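Local structure of apolipophorin III (Locusta migratoria, 1AEP) at residues 9-14 / 136-141; 58-63 / 77-82; 83-88 / 106-111. The protein helps load diacylglycerol into the haemolymph lipoprotein lipophorin by covering its expanding hydrophobic surface, and so supports lipid transport during insect flight. All coordinates share one frame; numbering follows the deposited sequence.

Contact 1: 9-14 / 136-141; sequences EAVQQL and EAAEKT
Ala10 and Ala138 meet methyl to methyl, CB to CB at 4.0 Å, and their small size lets segments 9-14 and 136-141 come within 9.3 Å, axis to axis. Ala138 sits at the middle of the contact. Its CB also receives CG2 of Val11, which is anti to the carbonyl carbon of its own residue, at 4.4 Å. From the next turn of helix 7-25, Leu14 sends CD1 to the same methyl at 4.0 Å, and that carbon also lies 3.6 Å from the Ala138 carbonyl O. The other Leu14 branch, CD2, approaches CG2 of Thr141 at 4.3 Å. Thr141 suits a buried place because it divides its two branches: with chi1 at -51°, OG1 is beside the backbone N and donates to Ala137 O, 2.7 Å away, one turn back, while CG2 is left for apolar contact. Ala137 O thus accepts from both OG1 and N of Thr141, which reach it from opposite faces of the carbonyl plane, and the buried hydroxyl is satisfied within its own helix. Trp112 of helix 94-121 packs against both Val11 and Thr141. The segments run nearly parallel, at 11°, as expected for the first and last helices of an up-and-down bundle of five amphipathic helices, the fold of the insect apolipophorins III.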
ATOM      1  N   GLU A   9     -15.876  -1.223  -0.055  1.00 25.91           N
ATOM      2  CA  GLU A   9     -15.585  -2.629  -0.178  1.00 21.50           C
ATOM      3  C   GLU A   9     -14.138  -2.873  -0.479  1.00 30.31           C
ATOM      4  O   GLU A   9     -13.436  -3.561   0.271  1.00 53.25           O
ATOM      5  CB  GLU A   9     -16.410  -3.361  -1.215  1.00 66.98           C
ATOM      6  CG  GLU A   9     -16.769  -4.765  -0.666  1.00100.00           C
ATOM      7  CD  GLU A   9     -16.675  -5.856  -1.691  1.00100.00           C
ATOM      8  OE1 GLU A   9     -16.631  -5.407  -2.935  1.00100.00           O
ATOM      9  OE2 GLU A   9     -16.655  -7.036  -1.396  1.00100.00           O
ATOM     10  N   ALA A  10     -13.718  -2.322  -1.612  1.00 14.27           N
ATOM     11  CA  ALA A  10     -12.350  -2.455  -2.056  1.00 33.46           C
ATOM     12  C   ALA A  10     -11.370  -2.245  -0.910  1.00 13.87           C
ATOM     13  O   ALA A  10     -10.500  -3.073  -0.627  1.00 31.79           O
ATOM     14  CB  ALA A  10     -12.102  -1.446  -3.152  1.00  9.70           C
ATOM     15  N   VAL A  11     -11.584  -1.134  -0.237  1.00 11.32           N
ATOM     16  CA  VAL A  11     -10.756  -0.748   0.859  1.00 25.50           C
ATOM     17  C   VAL A  11     -10.806  -1.717   2.021  1.00 27.21           C
ATOM     18  O   VAL A  11      -9.831  -1.864   2.752  1.00 38.35           O
ATOM     19  CB  VAL A  11     -10.901   0.718   1.171  1.00 11.75           C
ATOM     20  CG1 VAL A  11     -10.327   0.996   2.524  1.00 10.85           C
ATOM     21  CG2 VAL A  11     -10.139   1.518   0.091  1.00  4.33           C
ATOM     22  N   GLN A  12     -11.938  -2.388   2.170  1.00 28.66           N
ATOM     23  CA  GLN A  12     -12.096  -3.334   3.250  1.00 27.01           C
ATOM     24  C   GLN A  12     -11.317  -4.608   2.958  1.00 20.22           C
ATOM     25  O   GLN A  12     -10.695  -5.232   3.818  1.00 36.58           O
ATOM     26  CB  GLN A  12     -13.584  -3.611   3.452  1.00 32.94           C
ATOM     27  CG  GLN A  12     -14.114  -2.984   4.756  1.00 92.66           C
ATOM     28  CD  GLN A  12     -14.693  -4.058   5.638  1.00100.00           C
ATOM     29  OE1 GLN A  12     -14.269  -4.215   6.802  1.00100.00           O
ATOM     30  NE2 GLN A  12     -15.633  -4.844   5.064  1.00 62.23           N
ATOM     31  N   GLN A  13     -11.329  -4.946   1.684  1.00 35.99           N
ATOM     32  CA  GLN A  13     -10.636  -6.098   1.218  1.00 28.43           C
ATOM     33  C   GLN A  13      -9.126  -5.884   1.269  1.00 22.26           C
ATOM     34  O   GLN A  13      -8.343  -6.793   1.512  1.00 22.21           O
ATOM     35  CB  GLN A  13     -11.171  -6.298  -0.188  1.00 16.21           C
ATOM     36  CG  GLN A  13     -12.324  -7.309  -0.310  1.00 83.59           C
ATOM     37  CD  GLN A  13     -12.614  -7.622  -1.770  1.00100.00           C
ATOM     38  OE1 GLN A  13     -11.853  -8.329  -2.437  1.00100.00           O
ATOM     39  NE2 GLN A  13     -13.698  -7.082  -2.291  1.00100.00           N
ATOM     40  N   LEU A  14      -8.730  -4.646   1.058  1.00 22.83           N
ATOM     41  CA  LEU A  14      -7.341  -4.258   1.113  1.00  8.10           C
ATOM     42  C   LEU A  14      -6.771  -4.478   2.509  1.00 35.56           C
ATOM     43  O   LEU A  14      -5.690  -5.044   2.706  1.00 22.00           O
ATOM     44  CB  LEU A  14      -7.399  -2.762   0.945  1.00 20.36           C
ATOM     45  CG  LEU A  14      -6.244  -2.173   0.212  1.00  5.66           C
ATOM     46  CD1 LEU A  14      -6.804  -1.033  -0.591  1.00 44.61           C
ATOM     47  CD2 LEU A  14      -5.345  -1.629   1.250  1.00 50.88           C
ATOM     48  N   GLU A 136      -9.636   1.341  -9.112  1.00 10.54           N
ATOM     49  CA  GLU A 136      -8.599   0.580  -9.715  1.00  6.62           C
ATOM     50  C   GLU A 136      -7.339   0.616  -8.848  1.00 17.34           C
ATOM     51  O   GLU A 136      -6.702  -0.403  -8.558  1.00 31.71           O
ATOM     52  CB  GLU A 136      -8.497   0.845 -11.226  1.00 23.67           C
ATOM     53  CG  GLU A 136      -7.440   1.830 -11.741  1.00100.00           C
ATOM     54  CD  GLU A 136      -7.606   2.119 -13.217  1.00100.00           C
ATOM     55  OE1 GLU A 136      -8.657   2.529 -13.702  1.00100.00           O
ATOM     56  OE2 GLU A 136      -6.513   1.895 -13.915  1.00100.00           O
ATOM     57  N   ALA A 137      -7.027   1.803  -8.387  1.00 15.38           N
ATOM     58  CA  ALA A 137      -5.869   1.982  -7.535  1.00  3.54           C
ATOM     59  C   ALA A 137      -5.921   1.117  -6.275  1.00 14.27           C
ATOM     60  O   ALA A 137      -4.902   0.616  -5.795  1.00 26.09           O
ATOM     61  CB  ALA A 137      -5.726   3.447  -7.171  1.00  7.85           C
ATOM     62  N   ALA A 138      -7.127   0.960  -5.730  1.00 16.12           N
ATOM     63  CA  ALA A 138      -7.295   0.162  -4.544  1.00  9.13           C
ATOM     64  C   ALA A 138      -6.997  -1.285  -4.844  1.00 10.86           C
ATOM     65  O   ALA A 138      -6.443  -1.979  -4.018  1.00 23.82           O
ATOM     66  CB  ALA A 138      -8.626   0.341  -3.857  1.00 15.33           C
ATOM     67  N   GLU A 139      -7.353  -1.700  -6.059  1.00 24.75           N
ATOM     68  CA  GLU A 139      -7.143  -3.058  -6.476  1.00 16.90           C
ATOM     69  C   GLU A 139      -5.678  -3.364  -6.655  1.00 29.45           C
ATOM     70  O   GLU A 139      -5.185  -4.419  -6.256  1.00 22.68           O
ATOM     71  CB  GLU A 139      -7.928  -3.354  -7.742  1.00 26.54           C
ATOM     72  CG  GLU A 139      -9.273  -4.011  -7.381  1.00100.00           C
ATOM     73  CD  GLU A 139     -10.311  -3.807  -8.438  1.00 67.38           C
ATOM     74  OE1 GLU A 139     -10.021  -3.619  -9.601  1.00100.00           O
ATOM     75  OE2 GLU A 139     -11.538  -3.845  -7.979  1.00 81.76           O
ATOM     76  N   LYS A 140      -4.986  -2.399  -7.267  1.00 18.05           N
ATOM     77  CA  LYS A 140      -3.554  -2.495  -7.508  1.00  7.46           C
ATOM     78  C   LYS A 140      -2.784  -2.567  -6.205  1.00  9.08           C
ATOM     79  O   LYS A 140      -1.754  -3.218  -6.132  1.00 41.92           O
ATOM     80  CB  LYS A 140      -3.015  -1.309  -8.254  1.00 35.13           C
ATOM     81  CG  LYS A 140      -3.277  -1.379  -9.735  1.00 21.37           C
ATOM     82  CD  LYS A 140      -2.059  -0.912 -10.495  1.00 93.57           C
ATOM     83  CE  LYS A 140      -2.412  -0.291 -11.834  1.00100.00           C
ATOM     84  NZ  LYS A 140      -1.227  -0.027 -12.668  1.00100.00           N
ATOM     85  N   THR A 141      -3.278  -1.879  -5.181  1.00 24.09           N
ATOM     86  CA  THR A 141      -2.640  -1.894  -3.882  1.00 11.18           C
ATOM     87  C   THR A 141      -2.855  -3.252  -3.199  1.00  8.29           C
ATOM     88  O   THR A 141      -1.964  -3.808  -2.551  1.00 23.02           O
ATOM     89  CB  THR A 141      -3.143  -0.679  -3.057  1.00 19.83           C
ATOM     90  OG1 THR A 141      -3.005   0.504  -3.824  1.00 16.05           O
ATOM     91  CG2 THR A 141      -2.406  -0.553  -1.733  1.00 23.44           C
TER

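Contact 2: 58-63 / 77-82; sequences SLKQEA and FARNLN
Lys60 reaches across to Ala78 with CG and to Arg79 with CE and NZ. From CB, its first torsion of -105° sets CG 4.1 Å from the methyl CB of Ala78. The chain is extended beyond CG, so CD carries it past that methyl and out toward Arg79. There CE lies over one face of the guanidinium, 3.5 Å from Arg79 NH1, and also packs against the aliphatic CG of Arg79 at 3.8 Å. At the tip, NZ stands 3.4 Å from Arg79 NH1, a meeting of two donors of like charge and no hydrogen bond. The two long side chains cross at about a right angle, though Arg79 is poorly ordered and its tip should be read with caution. An alanine in place of Lys60 would probably leave the Ala78 methyl less covered on that flank and the Arg79 side chain freer to turn. On the buried side, Leu59 CB meets Ala78 CB at 4.1 Å, the small alanine allowing close approach, and Leu59 CD2 touches Phe77 CE2 at 4.0 Å. The Phe77 ring also has Leu81 CG over one face, toward the rim, and Trp112 edge-to-face. The two segments run antiparallel at 165°, as parts of consecutive helices of the bundle, and Thr56 adds a hydrogen bond to Ala78 O beside this interface. Between the two segments themselves, then, the chemistry is apolar inside and aliphatic-plus-cationic outside: the lysine lends its methylenes to the packing, while the two like charges at the tips would probably repel and add little to holding the helices together.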
ATOM      1  N   SER A  58      -0.538   7.447 -11.160  1.00 21.67           N
ATOM      2  CA  SER A  58      -1.706   7.455 -11.987  1.00  1.41           C
ATOM      3  C   SER A  58      -2.850   8.268 -11.401  1.00  7.05           C
ATOM      4  O   SER A  58      -3.701   8.782 -12.116  1.00 29.80           O
ATOM      5  CB  SER A  58      -2.062   6.018 -12.276  1.00 11.23           C
ATOM      6  OG  SER A  58      -2.678   5.494 -11.149  1.00 47.31           O
ATOM      7  N   LEU A  59      -2.872   8.409 -10.094  1.00 19.82           N
ATOM      8  CA  LEU A  59      -3.896   9.181  -9.422  1.00 14.93           C
ATOM      9  C   LEU A  59      -3.562  10.656  -9.522  1.00 44.35           C
ATOM     10  O   LEU A  59      -4.430  11.515  -9.562  1.00 22.83           O
ATOM     11  CB  LEU A  59      -3.764   8.832  -7.929  1.00 22.92           C
ATOM     12  CG  LEU A  59      -4.884   8.103  -7.203  1.00 17.35           C
ATOM     13  CD1 LEU A  59      -5.785   7.397  -8.147  1.00  1.68           C
ATOM     14  CD2 LEU A  59      -4.216   7.140  -6.246  1.00  6.98           C
ATOM     15  N   LYS A  60      -2.273  10.961  -9.544  1.00 12.76           N
ATOM     16  CA  LYS A  60      -1.886  12.335  -9.676  1.00 20.67           C
ATOM     17  C   LYS A  60      -2.436  12.855 -11.022  1.00 21.52           C
ATOM     18  O   LYS A  60      -2.895  13.979 -11.159  1.00 52.56           O
ATOM     19  CB  LYS A  60      -0.362  12.430  -9.652  1.00 12.99           C
ATOM     20  CG  LYS A  60       0.203  12.960  -8.346  1.00 18.91           C
ATOM     21  CD  LYS A  60       1.603  12.446  -8.039  1.00 49.59           C
ATOM     22  CE  LYS A  60       2.280  13.286  -6.976  1.00 48.89           C
ATOM     23  NZ  LYS A  60       3.595  12.787  -6.577  1.00 93.59           N
ATOM     24  N   GLN A  61      -2.362  11.968 -12.009  1.00 32.86           N
ATOM     25  CA  GLN A  61      -2.789  12.243 -13.377  1.00  5.85           C
ATOM     26  C   GLN A  61      -4.264  12.492 -13.490  1.00 22.20           C
ATOM     27  O   GLN A  61      -4.756  13.355 -14.222  1.00 43.77           O
ATOM     28  CB  GLN A  61      -2.506  10.976 -14.177  1.00 18.78           C
ATOM     29  CG  GLN A  61      -2.514  11.265 -15.674  1.00 44.35           C
ATOM     30  CD  GLN A  61      -3.131  10.137 -16.440  1.00100.00           C
ATOM     31  OE1 GLN A  61      -3.879  10.402 -17.373  1.00 32.19           O
ATOM     32  NE2 GLN A  61      -2.816   8.902 -16.017  1.00 64.65           N
ATOM     33  N   GLU A  62      -4.964  11.701 -12.735  1.00 30.34           N
ATOM     34  CA  GLU A  62      -6.382  11.826 -12.704  1.00 34.13           C
ATOM     35  C   GLU A  62      -6.779  13.184 -12.147  1.00 26.39           C
ATOM     36  O   GLU A  62      -7.627  13.889 -12.693  1.00 30.88           O
ATOM     37  CB  GLU A  62      -6.890  10.718 -11.795  1.00 33.10           C
ATOM     38  CG  GLU A  62      -8.413  10.554 -11.853  1.00 31.10           C
ATOM     39  CD  GLU A  62      -8.884  10.176 -13.216  1.00100.00           C
ATOM     40  OE1 GLU A  62      -8.154   9.674 -14.070  1.00 72.09           O
ATOM     41  OE2 GLU A  62     -10.154  10.453 -13.380  1.00 30.19           O
ATOM     42  N   ALA A  63      -6.136  13.541 -11.044  1.00 27.23           N
ATOM     43  CA  ALA A  63      -6.432  14.780 -10.372  1.00 28.77           C
ATOM     44  C   ALA A  63      -6.354  15.948 -11.331  1.00 17.69           C
ATOM     45  O   ALA A  63      -7.074  16.928 -11.202  1.00 35.41           O
ATOM     46  CB  ALA A  63      -5.447  14.950  -9.218  1.00 13.60           C
ATOM     47  N   PHE A  77      -3.630  12.870  -1.522  1.00 16.69           N
ATOM     48  CA  PHE A  77      -3.629  11.485  -1.148  1.00 25.63           C
ATOM     49  C   PHE A  77      -2.499  10.745  -1.792  1.00 11.50           C
ATOM     50  O   PHE A  77      -1.753  10.014  -1.150  1.00 19.17           O
ATOM     51  CB  PHE A  77      -4.945  10.881  -1.533  1.00 35.17           C
ATOM     52  CG  PHE A  77      -5.000   9.385  -1.406  1.00 12.69           C
ATOM     53  CD1 PHE A  77      -4.819   8.734  -0.197  1.00 35.65           C
ATOM     54  CD2 PHE A  77      -5.363   8.602  -2.495  1.00 20.73           C
ATOM     55  CE1 PHE A  77      -4.947   7.353  -0.094  1.00  3.62           C
ATOM     56  CE2 PHE A  77      -5.466   7.220  -2.416  1.00 10.66           C
ATOM     57  CZ  PHE A  77      -5.236   6.571  -1.215  1.00 27.02           C
ATOM     58  N   ALA A  78      -2.386  10.943  -3.083  1.00  9.54           N
ATOM     59  CA  ALA A  78      -1.325  10.299  -3.777  1.00 16.12           C
ATOM     60  C   ALA A  78       0.028  10.636  -3.156  1.00 24.55           C
ATOM     61  O   ALA A  78       0.813   9.748  -2.853  1.00 47.58           O
ATOM     62  CB  ALA A  78      -1.339  10.786  -5.190  1.00 17.73           C
ATOM     63  N   ARG A  79       0.312  11.933  -3.002  1.00 30.29           N
ATOM     64  CA  ARG A  79       1.579  12.380  -2.445  1.00 40.76           C
ATOM     65  C   ARG A  79       1.878  11.661  -1.151  1.00 19.81           C
ATOM     66  O   ARG A  79       2.963  11.154  -0.930  1.00 49.14           O
ATOM     67  CB  ARG A  79       1.657  13.879  -2.210  1.00 28.91           C
ATOM     68  CG  ARG A  79       2.121  14.648  -3.442  1.00100.00           C
ATOM     69  CD  ARG A  79       2.323  16.148  -3.216  1.00100.00           C
ATOM     70  NE  ARG A  79       2.178  16.964  -4.438  1.00100.00           N
ATOM     71  CZ  ARG A  79       2.954  16.902  -5.534  1.00100.00           C
ATOM     72  NH1 ARG A  79       3.998  16.060  -5.630  1.00100.00           N
ATOM     73  NH2 ARG A  79       2.682  17.712  -6.569  1.00100.00           N
ATOM     74  N   ASN A  80       0.869  11.607  -0.305  1.00 19.43           N
ATOM     75  CA  ASN A  80       0.982  10.947   0.971  1.00 22.59           C
ATOM     76  C   ASN A  80       1.291   9.468   0.873  1.00 38.50           C
ATOM     77  O   ASN A  80       2.151   8.982   1.608  1.00 32.80           O
ATOM     78  CB  ASN A  80      -0.292  11.151   1.757  1.00 55.41           C
ATOM     79  CG  ASN A  80      -0.149  12.437   2.439  1.00 42.20           C
ATOM     80  OD1 ASN A  80       0.386  12.509   3.545  1.00100.00           O
ATOM     81  ND2 ASN A  80      -0.524  13.534   1.721  1.00 94.78           N
ATOM     82  N   LEU A  81       0.571   8.748  -0.017  1.00 23.11           N
ATOM     83  CA  LEU A  81       0.819   7.337  -0.179  1.00 28.57           C
ATOM     84  C   LEU A  81       2.285   7.146  -0.456  1.00 46.33           C
ATOM     85  O   LEU A  81       2.933   6.287   0.103  1.00 28.87           O
ATOM     86  CB  LEU A  81       0.149   6.836  -1.437  1.00 25.14           C
ATOM     87  CG  LEU A  81      -1.194   6.273  -1.166  1.00  4.85           C
ATOM     88  CD1 LEU A  81      -1.691   5.778  -2.512  1.00 24.01           C
ATOM     89  CD2 LEU A  81      -0.990   5.126  -0.232  1.00 23.23           C
ATOM     90  N   ASN A  82       2.811   8.029  -1.311  1.00 16.04           N
ATOM     91  CA  ASN A  82       4.208   8.008  -1.683  1.00 61.29           C
ATOM     92  C   ASN A  82       5.144   8.252  -0.509  1.00 20.88           C
ATOM     93  O   ASN A  82       6.244   7.712  -0.433  1.00 49.80           O
ATOM     94  CB  ASN A  82       4.501   9.083  -2.677  1.00 29.04           C
ATOM     95  CG  ASN A  82       5.850   8.805  -3.218  1.00 63.34           C
ATOM     96  OD1 ASN A  82       6.103   7.672  -3.667  1.00 25.28           O
ATOM     97  ND2 ASN A  82       6.705   9.803  -3.129  1.00 71.42           N
TER

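Contact 3: 83-88 / 106-111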
ATOM      1  N   ASN A  83       4.715   9.082   0.414  1.00 62.10           N
ATOM      2  CA  ASN A  83       5.557   9.383   1.541  1.00 57.25           C
ATOM      3  C   ASN A  83       5.653   8.258   2.549  1.00 12.37           C
ATOM      4  O   ASN A  83       6.652   8.101   3.247  1.00100.00           O
ATOM      5  CB  ASN A  83       5.286  10.755   2.162  1.00 57.74           C
ATOM      6  CG  ASN A  83       5.543  11.846   1.125  1.00100.00           C
ATOM      7  OD1 ASN A  83       5.379  13.046   1.392  1.00100.00           O
ATOM      8  ND2 ASN A  83       5.935  11.429  -0.091  1.00 85.40           N
ATOM      9  N   SER A  84       4.619   7.459   2.630  1.00 29.89           N
ATOM     10  CA  SER A  84       4.696   6.393   3.584  1.00 26.66           C
ATOM     11  C   SER A  84       5.475   5.192   3.097  1.00 27.90           C
ATOM     12  O   SER A  84       5.723   4.282   3.874  1.00 92.27           O
ATOM     13  CB  SER A  84       3.403   6.061   4.297  1.00 49.74           C
ATOM     14  OG  SER A  84       2.372   5.861   3.376  1.00 32.11           O
ATOM     15  N   ILE A  85       5.904   5.197   1.827  1.00 29.49           N
ATOM     16  CA  ILE A  85       6.680   4.067   1.310  1.00 45.84           C
ATOM     17  C   ILE A  85       8.148   4.338   0.926  1.00 32.38           C
ATOM     18  O   ILE A  85       9.003   3.470   1.113  1.00 83.01           O
ATOM     19  CB  ILE A  85       5.978   3.184   0.279  1.00 18.94           C
ATOM     20  CG1 ILE A  85       5.226   3.987  -0.785  1.00 20.28           C
ATOM     21  CG2 ILE A  85       5.076   2.175   0.955  1.00 44.35           C
ATOM     22  CD1 ILE A  85       6.070   4.296  -2.014  1.00 20.76           C
ATOM     23  N   HIS A  86       8.419   5.522   0.378  1.00 31.73           N
ATOM     24  CA  HIS A  86       9.747   5.921  -0.075  1.00 37.66           C
ATOM     25  C   HIS A  86      10.913   5.281   0.659  1.00 82.10           C
ATOM     26  O   HIS A  86      11.818   4.678   0.071  1.00 44.00           O
ATOM     27  CB  HIS A  86       9.962   7.434  -0.125  1.00 46.65           C
ATOM     28  CG  HIS A  86      10.919   7.770  -1.223  1.00100.00           C
ATOM     29  ND1 HIS A  86      10.792   7.240  -2.511  1.00100.00           N
ATOM     30  CD2 HIS A  86      12.029   8.556  -1.205  1.00100.00           C
ATOM     31  CE1 HIS A  86      11.801   7.719  -3.238  1.00100.00           C
ATOM     32  NE2 HIS A  86      12.565   8.514  -2.481  1.00100.00           N
ATOM     33  N   ASP A  87      10.877   5.425   1.969  1.00 35.18           N
ATOM     34  CA  ASP A  87      11.923   4.899   2.807  1.00 83.41           C
ATOM     35  C   ASP A  87      11.498   3.666   3.541  1.00 33.97           C
ATOM     36  O   ASP A  87      11.262   3.700   4.736  1.00 86.84           O
ATOM     37  CB  ASP A  87      12.320   5.926   3.847  1.00100.00           C
ATOM     38  CG  ASP A  87      13.097   7.033   3.237  1.00100.00           C
ATOM     39  OD1 ASP A  87      14.011   6.876   2.436  1.00100.00           O
ATOM     40  OD2 ASP A  87      12.691   8.229   3.649  1.00100.00           O
ATOM     41  N   ALA A  88      11.417   2.560   2.829  1.00 31.74           N
ATOM     42  CA  ALA A  88      10.993   1.358   3.482  1.00 52.62           C
ATOM     43  C   ALA A  88      11.946   0.191   3.312  1.00100.00           C
ATOM     44  O   ALA A  88      11.840  -0.812   4.024  1.00 38.45           O
ATOM     45  CB  ALA A  88       9.575   1.042   3.094  1.00 69.83           C
ATOM     46  N   THR A 106       1.152  -0.707   7.165  1.00 24.47           N
ATOM     47  CA  THR A 106       0.125  -0.194   8.011  1.00 10.61           C
ATOM     48  C   THR A 106      -0.310   1.205   7.611  1.00 19.18           C
ATOM     49  O   THR A 106      -1.477   1.507   7.613  1.00 26.03           O
ATOM     50  CB  THR A 106       0.515  -0.375   9.457  1.00 19.87           C
ATOM     51  OG1 THR A 106       0.873  -1.734   9.598  1.00 82.52           O
ATOM     52  CG2 THR A 106      -0.684  -0.071  10.290  1.00 90.68           C
ATOM     53  N   ASN A 107       0.632   2.059   7.232  1.00 12.23           N
ATOM     54  CA  ASN A 107       0.274   3.405   6.820  1.00  1.97           C
ATOM     55  C   ASN A 107      -0.515   3.446   5.493  1.00 12.54           C
ATOM     56  O   ASN A 107      -1.368   4.309   5.293  1.00 45.06           O
ATOM     57  CB  ASN A 107       1.512   4.249   6.603  1.00 28.03           C
ATOM     58  CG  ASN A 107       2.265   4.401   7.874  1.00 38.46           C
ATOM     59  OD1 ASN A 107       3.459   4.753   7.853  1.00 56.44           O
ATOM     60  ND2 ASN A 107       1.584   4.097   8.966  1.00 37.29           N
ATOM     61  N   VAL A 108      -0.228   2.521   4.574  1.00 14.48           N
ATOM     62  CA  VAL A 108      -0.920   2.492   3.291  1.00 13.50           C
ATOM     63  C   VAL A 108      -2.383   2.146   3.491  1.00 12.02           C
ATOM     64  O   VAL A 108      -3.274   2.682   2.837  1.00 26.37           O
ATOM     65  CB  VAL A 108      -0.231   1.520   2.336  1.00  7.01           C
ATOM     66  CG1 VAL A 108      -1.086   1.223   1.135  1.00 15.05           C
ATOM     67  CG2 VAL A 108       1.062   2.165   1.892  1.00  1.00           C
ATOM     68  N   GLY A 109      -2.624   1.249   4.439  1.00  7.32           N
ATOM     69  CA  GLY A 109      -3.972   0.840   4.760  1.00 27.29           C
ATOM     70  C   GLY A 109      -4.801   1.953   5.387  1.00  6.65           C
ATOM     71  O   GLY A 109      -5.975   2.138   5.050  1.00 49.15           O
ATOM     72  N   HIS A 110      -4.174   2.689   6.313  1.00 12.59           N
ATOM     73  CA  HIS A 110      -4.838   3.774   7.019  1.00  2.63           C
ATOM     74  C   HIS A 110      -5.210   4.907   6.110  1.00 14.30           C
ATOM     75  O   HIS A 110      -6.291   5.461   6.224  1.00 44.48           O
ATOM     76  CB  HIS A 110      -4.101   4.253   8.238  1.00 16.77           C
ATOM     77  CG  HIS A 110      -4.102   3.180   9.249  1.00  6.61           C
ATOM     78  ND1 HIS A 110      -3.098   3.120  10.200  1.00 47.00           N
ATOM     79  CD2 HIS A 110      -4.963   2.150   9.445  1.00 40.52           C
ATOM     80  CE1 HIS A 110      -3.374   2.054  10.939  1.00 15.82           C
ATOM     81  NE2 HIS A 110      -4.481   1.454  10.533  1.00 29.53           N
ATOM     82  N   GLN A 111      -4.302   5.211   5.195  1.00 16.86           N
ATOM     83  CA  GLN A 111      -4.497   6.245   4.215  1.00 31.66           C
ATOM     84  C   GLN A 111      -5.620   5.896   3.234  1.00  6.29           C
ATOM     85  O   GLN A 111      -6.313   6.777   2.725  1.00 55.49           O
ATOM     86  CB  GLN A 111      -3.186   6.450   3.522  1.00  9.24           C
ATOM     87  CG  GLN A 111      -2.494   7.695   4.046  1.00 66.13           C
ATOM     88  CD  GLN A 111      -0.994   7.545   4.030  1.00100.00           C
ATOM     89  OE1 GLN A 111      -0.315   7.538   5.064  1.00100.00           O
ATOM     90  NE2 GLN A 111      -0.471   7.383   2.817  1.00 80.44           N
TER
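Asn107 and Ser84 meet at their beta carbons, CB to CB at 3.5 Å, where the CA atoms of the two segments come nearest each other. The asparagine has CG anti to its carbonyl carbon, and its OD1 comes within 3.8 Å of Ser84 CB; a small serine lets the chain pass close to the helix here. Val108 follows on the buried side, presenting CG2 to CG2 of Ile85 at 4.1 Å, the two side chains crossing obliquely. These branched residues suit the interior: both also rest on Ile52 of helix 36-63. Segment 83-88 lies where the chain leaves helix 69-83 on its way to helix 94-121, a connection between the third and fourth helices of the up-and-down bundle, and Ile85 tucks that connection against the core. One turn beyond Asn107, Gln111 bends at chi2 (147°) and brings its amide to the serine. NE2 donates to Ser84 OG at 3.3 Å, with an angle of 144° at the hydrogen and the oxygen 22° out of the amide plane, while the hydroxyl makes a weak hydrogen bond of its own to Leu81 O.

The three contacts share one interior. Contact 1 joins the first and last helices, and contacts 2 and 3 fall in succession along the chain between them. The centre of contact 1 lies about 15 Å from those of contacts 2 and 3, which are themselves about 13 Å apart. Side chains connect the contacts: Ala137 CB touches Leu59 CD1 at 4.1 Å, joining contacts 1 and 2, and Thr141 CG2 meets Val108 CG1 at 3.6 Å, joining contacts 1 and 3. Val108 CG1 also packs on Leu81 CD2 at 4.1 Å, linking contact 3 to contact 2. This apolar interior is probably what faces lipid once the bundle opens.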